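Local coordinates for protein Zn-dependent hydrolase of metallo-beta-lactamase superfamily TM0207 (Thermotoga maritima, PDB 1VJN) that is a putative zinc-dependent hydrolase of the metallo-beta-lactamase superfamily, whose substrate is not established, at residues G19-A24 with I170-K175; T31-P36 with P46-D51. One frame throughout, in Å; residues are numbered along the deposited sequence.

Contact 1: G19-A24 with I170-K175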
ATOM      1  N   GLY A  19       3.167  -5.979  -8.751  1.00 19.80           N
ATOM      2  CA  GLY A  19       4.539  -6.197  -8.305  1.00 22.73           C
ATOM      3  C   GLY A  19       5.148  -4.951  -7.707  1.00 23.19           C
ATOM      4  O   GLY A  19       4.632  -3.869  -7.877  1.00 21.26           O
ATOM      5  N   HIS A  20       6.275  -5.096  -7.007  1.00 22.87           N
ATOM      6  CA  HIS A  20       6.902  -3.983  -6.364  1.00 22.81           C
ATOM      7  C   HIS A  20       5.857  -3.297  -5.437  1.00 22.47           C
ATOM      8  O   HIS A  20       5.263  -3.987  -4.650  1.00 19.63           O
ATOM      9  CB  HIS A  20       7.585  -3.084  -7.393  1.00 25.45           C
ATOM     10  CG  HIS A  20       8.698  -3.765  -8.149  1.00 27.82           C
ATOM     11  ND1 HIS A  20       9.904  -4.104  -7.561  1.00 31.75           N
ATOM     12  CD2 HIS A  20       8.787  -4.173  -9.435  1.00 34.60           C
ATOM     13  CE1 HIS A  20      10.681  -4.686  -8.452  1.00 37.74           C
ATOM     14  NE2 HIS A  20      10.030  -4.735  -9.600  1.00 31.58           N
ATOM     15  N   ALA A  21       5.647  -1.986  -5.499  1.00 18.23           N
ATOM     16  CA  ALA A  21       4.658  -1.309  -4.605  1.00 21.10           C
ATOM     17  C   ALA A  21       3.444  -0.828  -5.437  1.00 18.14           C
ATOM     18  O   ALA A  21       2.686   0.027  -4.991  1.00 18.61           O
ATOM     19  CB  ALA A  21       5.309  -0.122  -3.918  1.00 22.51           C
ATOM     20  N   CYS A  22       3.313  -1.388  -6.639  1.00 17.17           N
ATOM     21  CA  CYS A  22       2.262  -1.042  -7.617  1.00 17.62           C
ATOM     22  C   CYS A  22       1.000  -1.895  -7.539  1.00 18.63           C
ATOM     23  O   CYS A  22       0.988  -3.077  -7.871  1.00 20.22           O
ATOM     24  CB  CYS A  22       2.803  -1.118  -9.028  1.00 19.71           C
ATOM     25  SG  CYS A  22       1.562  -0.582 -10.232  1.00 22.05           S
ATOM     26  N   PHE A  23      -0.056  -1.260  -7.069  1.00 19.83           N
ATOM     27  CA  PHE A  23      -1.380  -1.815  -6.943  1.00 19.85           C
ATOM     28  C   PHE A  23      -2.409  -0.965  -7.672  1.00 19.94           C
ATOM     29  O   PHE A  23      -2.296   0.269  -7.699  1.00 20.73           O
ATOM     30  CB  PHE A  23      -1.785  -1.784  -5.469  1.00 21.32           C
ATOM     31  CG  PHE A  23      -0.916  -2.609  -4.570  1.00 21.72           C
ATOM     32  CD1 PHE A  23       0.292  -2.107  -4.098  1.00 18.10           C
ATOM     33  CD2 PHE A  23      -1.328  -3.852  -4.154  1.00 21.04           C
ATOM     34  CE1 PHE A  23       1.103  -2.862  -3.267  1.00 21.83           C
ATOM     35  CE2 PHE A  23      -0.525  -4.606  -3.308  1.00 20.35           C
ATOM     36  CZ  PHE A  23       0.688  -4.109  -2.867  1.00 28.14           C
ATOM     37  N   ALA A  24      -3.399  -1.615  -8.258  1.00 18.14           N
ATOM     38  CA  ALA A  24      -4.617  -0.918  -8.704  1.00 18.21           C
ATOM     39  C   ALA A  24      -5.671  -1.200  -7.662  1.00 20.28           C
ATOM     40  O   ALA A  24      -5.934  -2.377  -7.320  1.00 20.79           O
ATOM     41  CB  ALA A  24      -5.088  -1.358 -10.108  1.00 19.19           C
ATOM     42  N   ILE A 170      -1.470  -6.441   3.983  1.00 17.93           N
ATOM     43  CA  ILE A 170      -0.811  -7.009   2.843  1.00 17.66           C
ATOM     44  C   ILE A 170       0.648  -6.576   2.877  1.00 18.31           C
ATOM     45  O   ILE A 170       0.938  -5.378   2.726  1.00 18.70           O
ATOM     46  CB  ILE A 170      -1.509  -6.584   1.525  1.00 17.20           C
ATOM     47  CG1 ILE A 170      -2.981  -7.051   1.485  1.00 24.86           C
ATOM     48  CG2 ILE A 170      -0.741  -7.081   0.314  1.00 21.49           C
ATOM     49  CD1 ILE A 170      -3.892  -6.271   0.553  1.00 24.33           C
ATOM     50  N   PRO A 171       1.573  -7.528   3.106  1.00 21.41           N
ATOM     51  CA  PRO A 171       3.020  -7.182   3.105  1.00 20.08           C
ATOM     52  C   PRO A 171       3.549  -6.905   1.679  1.00 22.90           C
ATOM     53  O   PRO A 171       3.024  -7.436   0.668  1.00 19.52           O
ATOM     54  CB  PRO A 171       3.703  -8.448   3.659  1.00 20.06           C
ATOM     55  CG  PRO A 171       2.730  -9.602   3.309  1.00 23.42           C
ATOM     56  CD  PRO A 171       1.333  -8.980   3.369  1.00 17.45           C
HETATM   57  N   MSE A 172       4.588  -6.104   1.585  1.00 21.71           N
HETATM   58  CA  MSE A 172       5.251  -5.926   0.301  1.00 26.02           C
HETATM   59  C   MSE A 172       6.704  -5.677   0.607  1.00 22.81           C
HETATM   60  O   MSE A 172       7.074  -5.643   1.778  1.00 21.40           O
HETATM   61  CB  MSE A 172       4.653  -4.763  -0.486  1.00 28.09           C
HETATM   62  CG  MSE A 172       4.614  -3.474   0.298  1.00 30.78           C
HETATM   63 SE   MSE A 172       3.613  -1.985  -0.610  1.00 41.00          SE
HETATM   64  CE  MSE A 172       3.956  -0.626   0.784  1.00 29.51           C
ATOM     65  N   HIS A 173       7.512  -5.543  -0.447  1.00 23.05           N
ATOM     66  CA  HIS A 173       8.919  -5.118  -0.326  1.00 22.71           C
ATOM     67  C   HIS A 173       9.715  -6.197   0.432  1.00 18.91           C
ATOM     68  O   HIS A 173      10.394  -5.878   1.397  1.00 21.40           O
ATOM     69  CB  HIS A 173       9.084  -3.784   0.459  1.00 27.51           C
ATOM     70  CG  HIS A 173       8.770  -2.544  -0.313  1.00 41.64           C
ATOM     71  ND1 HIS A 173       7.717  -1.708   0.018  1.00 54.18           N
ATOM     72  CD2 HIS A 173       9.403  -1.954  -1.352  1.00 52.17           C
ATOM     73  CE1 HIS A 173       7.697  -0.676  -0.804  1.00 49.74           C
ATOM     74  NE2 HIS A 173       8.701  -0.809  -1.655  1.00 56.14           N
ATOM     75  N   TYR A 174       9.593  -7.461   0.020  1.00 15.64           N
ATOM     76  CA  TYR A 174      10.300  -8.571   0.636  1.00 18.30           C
ATOM     77  C   TYR A 174      11.071  -9.340  -0.441  1.00 18.43           C
ATOM     78  O   TYR A 174      10.973  -8.966  -1.608  1.00 17.09           O
ATOM     79  CB  TYR A 174       9.307  -9.486   1.390  1.00 18.52           C
ATOM     80  CG  TYR A 174       8.058  -9.842   0.652  1.00  9.52           C
ATOM     81  CD1 TYR A 174       8.063 -10.854  -0.257  1.00 17.79           C
ATOM     82  CD2 TYR A 174       6.839  -9.210   0.930  1.00 15.27           C
ATOM     83  CE1 TYR A 174       6.937 -11.206  -0.936  1.00 25.33           C
ATOM     84  CE2 TYR A 174       5.686  -9.597   0.292  1.00 17.80           C
ATOM     85  CZ  TYR A 174       5.752 -10.596  -0.660  1.00 23.66           C
ATOM     86  OH  TYR A 174       4.648 -11.001  -1.368  1.00 24.10           O
ATOM     87  N   LYS A 175      11.828 -10.379  -0.034  1.00 17.65           N
ATOM     88  CA  LYS A 175      12.632 -11.198  -0.914  1.00 20.24           C
ATOM     89  C   LYS A 175      11.778 -11.862  -1.974  1.00 20.10           C
ATOM     90  O   LYS A 175      10.775 -12.515  -1.636  1.00 18.58           O
ATOM     91  CB  LYS A 175      13.382 -12.295  -0.144  1.00 20.24           C
ATOM     92  CG  LYS A 175      14.537 -12.847  -0.885  1.00 23.53           C
ATOM     93  CD  LYS A 175      15.265 -14.008  -0.112  1.00 27.28           C
ATOM     94  CE  LYS A 175      15.946 -13.541   1.179  1.00 35.85           C
ATOM     95  NZ  LYS A 175      17.019 -12.496   0.972  1.00 40.06           N
TER
HETATM   96  O   HOH W   1       6.751  -5.366  -3.053  1.00 41.29           O

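Contact 2: T31-P36 with P46-D51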
ATOM      1  N   THR A  31     -10.497   4.065 -10.288  1.00 24.30           N
ATOM      2  CA  THR A  31      -9.292   3.288 -10.188  1.00 22.27           C
ATOM      3  C   THR A  31      -8.153   4.144  -9.766  1.00 18.78           C
ATOM      4  O   THR A  31      -7.882   5.187 -10.342  1.00 16.87           O
ATOM      5  CB  THR A  31      -8.983   2.648 -11.580  1.00 25.41           C
ATOM      6  OG1 THR A  31      -9.974   1.673 -11.876  1.00 21.86           O
ATOM      7  CG2 THR A  31      -7.690   1.860 -11.563  1.00 25.93           C
ATOM      8  N   ILE A  32      -7.463   3.693  -8.730  1.00 19.58           N
ATOM      9  CA  ILE A  32      -6.248   4.351  -8.248  1.00 18.94           C
ATOM     10  C   ILE A  32      -5.074   3.410  -8.499  1.00 19.14           C
ATOM     11  O   ILE A  32      -5.180   2.212  -8.222  1.00 18.92           O
ATOM     12  CB  ILE A  32      -6.371   4.607  -6.757  1.00 17.57           C
ATOM     13  CG1 ILE A  32      -7.540   5.564  -6.482  1.00 24.56           C
ATOM     14  CG2 ILE A  32      -5.119   5.181  -6.230  1.00 20.14           C
ATOM     15  CD1 ILE A  32      -8.186   5.371  -5.156  1.00 33.94           C
ATOM     16  N   VAL A  33      -3.993   3.925  -9.059  1.00 16.52           N
ATOM     17  CA  VAL A  33      -2.758   3.164  -9.208  1.00 18.84           C
ATOM     18  C   VAL A  33      -1.651   3.793  -8.343  1.00 18.08           C
ATOM     19  O   VAL A  33      -1.375   5.002  -8.413  1.00 17.22           O
ATOM     20  CB  VAL A  33      -2.328   3.018 -10.682  1.00 17.26           C
ATOM     21  CG1 VAL A  33      -1.009   2.158 -10.789  1.00 24.00           C
ATOM     22  CG2 VAL A  33      -3.429   2.372 -11.501  1.00 23.47           C
ATOM     23  N   THR A  34      -1.070   2.996  -7.462  1.00 18.91           N
ATOM     24  CA  THR A  34       0.050   3.444  -6.647  1.00 18.13           C
ATOM     25  C   THR A  34       1.353   3.070  -7.285  1.00 20.14           C
ATOM     26  O   THR A  34       1.455   2.007  -7.839  1.00 19.73           O
ATOM     27  CB  THR A  34       0.048   2.799  -5.291  1.00 19.63           C
ATOM     28  OG1 THR A  34       0.196   1.378  -5.437  1.00 17.62           O
ATOM     29  CG2 THR A  34      -1.318   3.000  -4.651  1.00 19.06           C
ATOM     30  N   ASP A  35       2.340   3.955  -7.186  1.00 20.82           N
ATOM     31  CA  ASP A  35       3.730   3.652  -7.480  1.00 23.04           C
ATOM     32  C   ASP A  35       3.961   2.754  -8.711  1.00 21.63           C
ATOM     33  O   ASP A  35       4.526   1.652  -8.571  1.00 24.28           O
ATOM     34  CB  ASP A  35       4.354   2.975  -6.268  1.00 23.77           C
ATOM     35  CG  ASP A  35       4.559   3.916  -5.071  1.00 31.05           C
ATOM     36  OD1 ASP A  35       4.108   5.071  -5.078  1.00 29.16           O
ATOM     37  OD2 ASP A  35       5.194   3.566  -4.055  1.00 32.68           O
ATOM     38  N   PRO A  36       3.544   3.183  -9.907  1.00 26.30           N
ATOM     39  CA  PRO A  36       3.761   2.365 -11.099  1.00 27.75           C
ATOM     40  C   PRO A  36       5.241   2.358 -11.481  1.00 29.24           C
ATOM     41  O   PRO A  36       5.978   3.216 -11.033  1.00 30.52           O
ATOM     42  CB  PRO A  36       2.873   3.033 -12.171  1.00 28.59           C
ATOM     43  CG  PRO A  36       2.617   4.414 -11.693  1.00 27.54           C
ATOM     44  CD  PRO A  36       2.887   4.462 -10.229  1.00 25.18           C
ATOM     45  N   PRO A  46       2.008  -2.904 -16.033  1.00 59.87           N
ATOM     46  CA  PRO A  46       0.611  -2.722 -15.613  1.00 59.26           C
ATOM     47  C   PRO A  46      -0.245  -2.200 -16.765  1.00 59.11           C
ATOM     48  O   PRO A  46       0.005  -1.102 -17.269  1.00 59.48           O
ATOM     49  CB  PRO A  46       0.696  -1.674 -14.481  1.00 58.36           C
ATOM     50  CG  PRO A  46       2.130  -1.703 -13.986  1.00 61.24           C
ATOM     51  CD  PRO A  46       2.956  -2.204 -15.141  1.00 60.76           C
ATOM     52  N   ASN A  47      -1.223  -2.986 -17.195  1.00 57.90           N
ATOM     53  CA  ASN A  47      -2.068  -2.603 -18.318  1.00 56.59           C
ATOM     54  C   ASN A  47      -3.415  -2.163 -17.757  1.00 54.72           C
ATOM     55  O   ASN A  47      -4.349  -2.974 -17.673  1.00 58.41           O
ATOM     56  CB  ASN A  47      -2.220  -3.796 -19.268  1.00 57.71           C
ATOM     57  CG  ASN A  47      -2.288  -3.388 -20.738  1.00 60.39           C
ATOM     58  OD1 ASN A  47      -2.466  -2.214 -21.069  1.00 64.15           O
ATOM     59  ND2 ASN A  47      -2.136  -4.370 -21.629  1.00 57.74           N
ATOM     60  N   VAL A  48      -3.516  -0.895 -17.350  1.00 48.99           N
ATOM     61  CA  VAL A  48      -4.689  -0.426 -16.577  1.00 43.42           C
ATOM     62  C   VAL A  48      -5.035   1.061 -16.807  1.00 36.64           C
ATOM     63  O   VAL A  48      -4.130   1.872 -17.010  1.00 30.92           O
ATOM     64  CB  VAL A  48      -4.466  -0.766 -15.070  1.00 44.92           C
ATOM     65  CG1 VAL A  48      -5.015   0.314 -14.118  1.00 43.29           C
ATOM     66  CG2 VAL A  48      -5.062  -2.156 -14.749  1.00 47.97           C
ATOM     67  N   THR A  49      -6.345   1.376 -16.772  1.00 33.06           N
ATOM     68  CA  THR A  49      -6.894   2.733 -16.943  1.00 31.87           C
ATOM     69  C   THR A  49      -7.214   3.451 -15.605  1.00 30.07           C
ATOM     70  O   THR A  49      -8.162   3.108 -14.900  1.00 32.61           O
ATOM     71  CB  THR A  49      -8.181   2.702 -17.798  1.00 32.13           C
ATOM     72  OG1 THR A  49      -7.864   2.453 -19.172  1.00 35.27           O
ATOM     73  CG2 THR A  49      -8.845   4.076 -17.856  1.00 31.45           C
ATOM     74  N   ALA A  50      -6.466   4.499 -15.288  1.00 24.28           N
ATOM     75  CA  ALA A  50      -6.541   5.075 -13.980  1.00 17.58           C
ATOM     76  C   ALA A  50      -7.211   6.449 -13.973  1.00 16.17           C
ATOM     77  O   ALA A  50      -7.069   7.211 -14.911  1.00 13.85           O
ATOM     78  CB  ALA A  50      -5.129   5.165 -13.428  1.00 18.39           C
ATOM     79  N   ASP A  51      -7.878   6.758 -12.852  1.00 16.68           N
ATOM     80  CA  ASP A  51      -8.358   8.100 -12.476  1.00 17.25           C
ATOM     81  C   ASP A  51      -7.334   8.874 -11.632  1.00 17.31           C
ATOM     82  O   ASP A  51      -7.224  10.101 -11.693  1.00 16.00           O
ATOM     83  CB  ASP A  51      -9.635   7.935 -11.660  1.00 15.92           C
ATOM     84  CG  ASP A  51     -10.699   7.180 -12.435  1.00 22.15           C
ATOM     85  OD1 ASP A  51     -11.158   7.744 -13.436  1.00 29.53           O
ATOM     86  OD2 ASP A  51     -11.085   6.020 -12.169  1.00 25.87           O
TER

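Contact 1: G19-A24 with I170-K175
Residues 20-23 and 170-173 run in roughly opposed directions, 147° apart, with the CA atoms of His20 and His173 6.5 Å from each other, too far for direct backbone pairing. A water bridges the gap at this end: it donates to His20 O at 2.6 Å and accepts from His173 N at 2.7 Å, so two backbone groups are joined without touching. The first segment reaches its partner through a type II' beta turn, Gly19 to Cys22, closed by the hydrogen bond from Cys22 N to Gly19 O. At its positive phi, Gly19 has angles at which a CB would collide with the preceding carbonyl oxygen, which suits glycine.

Beyond the turn, along strand 22-27, the contact becomes apolar. Met172, a selenomethionine, has its CG in the crowded position between backbone N and carbonyl carbon (chi1 53°) and is extended beyond it, which carries SE to the edge of the Phe23 ring, near its plane. Met172 SE lies 3.8 Å from Phe23 CE1, a Met-aromatic contact of edge type. Met172 SE also touches Ala21 CB at 4.2 Å. These residues join the two sheets of the metallo-hydrolase/oxidoreductase alpha-beta/beta-alpha sandwich: Phe23 starts from strand 22-27 of one, Ile170 and Met172 from strand 168-172 of the other. Long or aromatic side chains suit this interior, where each must span part of the distance between sheets. Phe23 CE2 adds a looser approach to Ile170 CG2 at 4.4 Å, and Trp17 stacks on the Phe23 ring.

His173 turns its imidazole CE1 to within 4.0 Å of Ala21 CB, a methyl small enough to fit beside the ring. It also packs on Pro145 of strand 141-145, a position consistent with the metal site expected of this superfamily lying nearby.

Contact 2: T31-P36 with P46-D51
The tight end lies at Thr31, where the loop 46-51 meets strand 30-34 through two hydrogen bonds. Asp51 N donates to Thr31 O at 3.0 Å, in the plane of that carbonyl, while Thr31 N donates to Asp51 OD2 at 2.8 Å through the anti lone pair of the carboxylate. Asp51 CG stands anti to its own carbonyl carbon (chi1 -58°), which brings OD2 alongside the strand, to the N-H of Thr31, so a side-chain oxygen takes the place of a backbone acceptor. An aspartate suits the spot because its short arm just reaches this N-H. Thr31 CB lies 3.5 Å from Thr49 O, and Thr31 CG2, anti to its backbone N, is 4.0 Å from Val48 CG1.

This pairing leads into strand 52-54, the parallel neighbour of 30-34 in the six-stranded sheet, where the backbones of Thr31 and Val33 hydrogen bond with that of Val52. Beside it, Val33 CG2 rests against both Val48 CG1 at 3.7 Å and Ala50 CB at 3.8 Å; the branched valines meet methyl to methyl, and the small alanine lets the loop come near.

Toward solvent the fit loosens. The exposed Thr49 points its side chain away from the strand and touches Lys69, to whose NZ the exposed Asn47 makes a weak hydrogen bond through OD1.

Overall arrangement
Contact 1 is the more central: its centre lies about 7 Å from that of the chain, against about 13 Å for contact 2, and it joins strands of the two different sheets. Contact 2 works at one sheet, fixing a loop to strand 30-34 as the chain returns to strand 52-54. Their chemistry follows: apolar and aromatic packing with one bridging water between sheets, direct backbone and carboxylate hydrogen bonds beside the partly exposed loop. The two meet because strands 22-27 and 30-34 are neighbours. Phe23 O and Thr34 N probably hydrogen bond at 3.0 Å, and Thr34 OG1 probably also bonds to Ala21 O, linking the turn of contact 1 to the strand of contact 2.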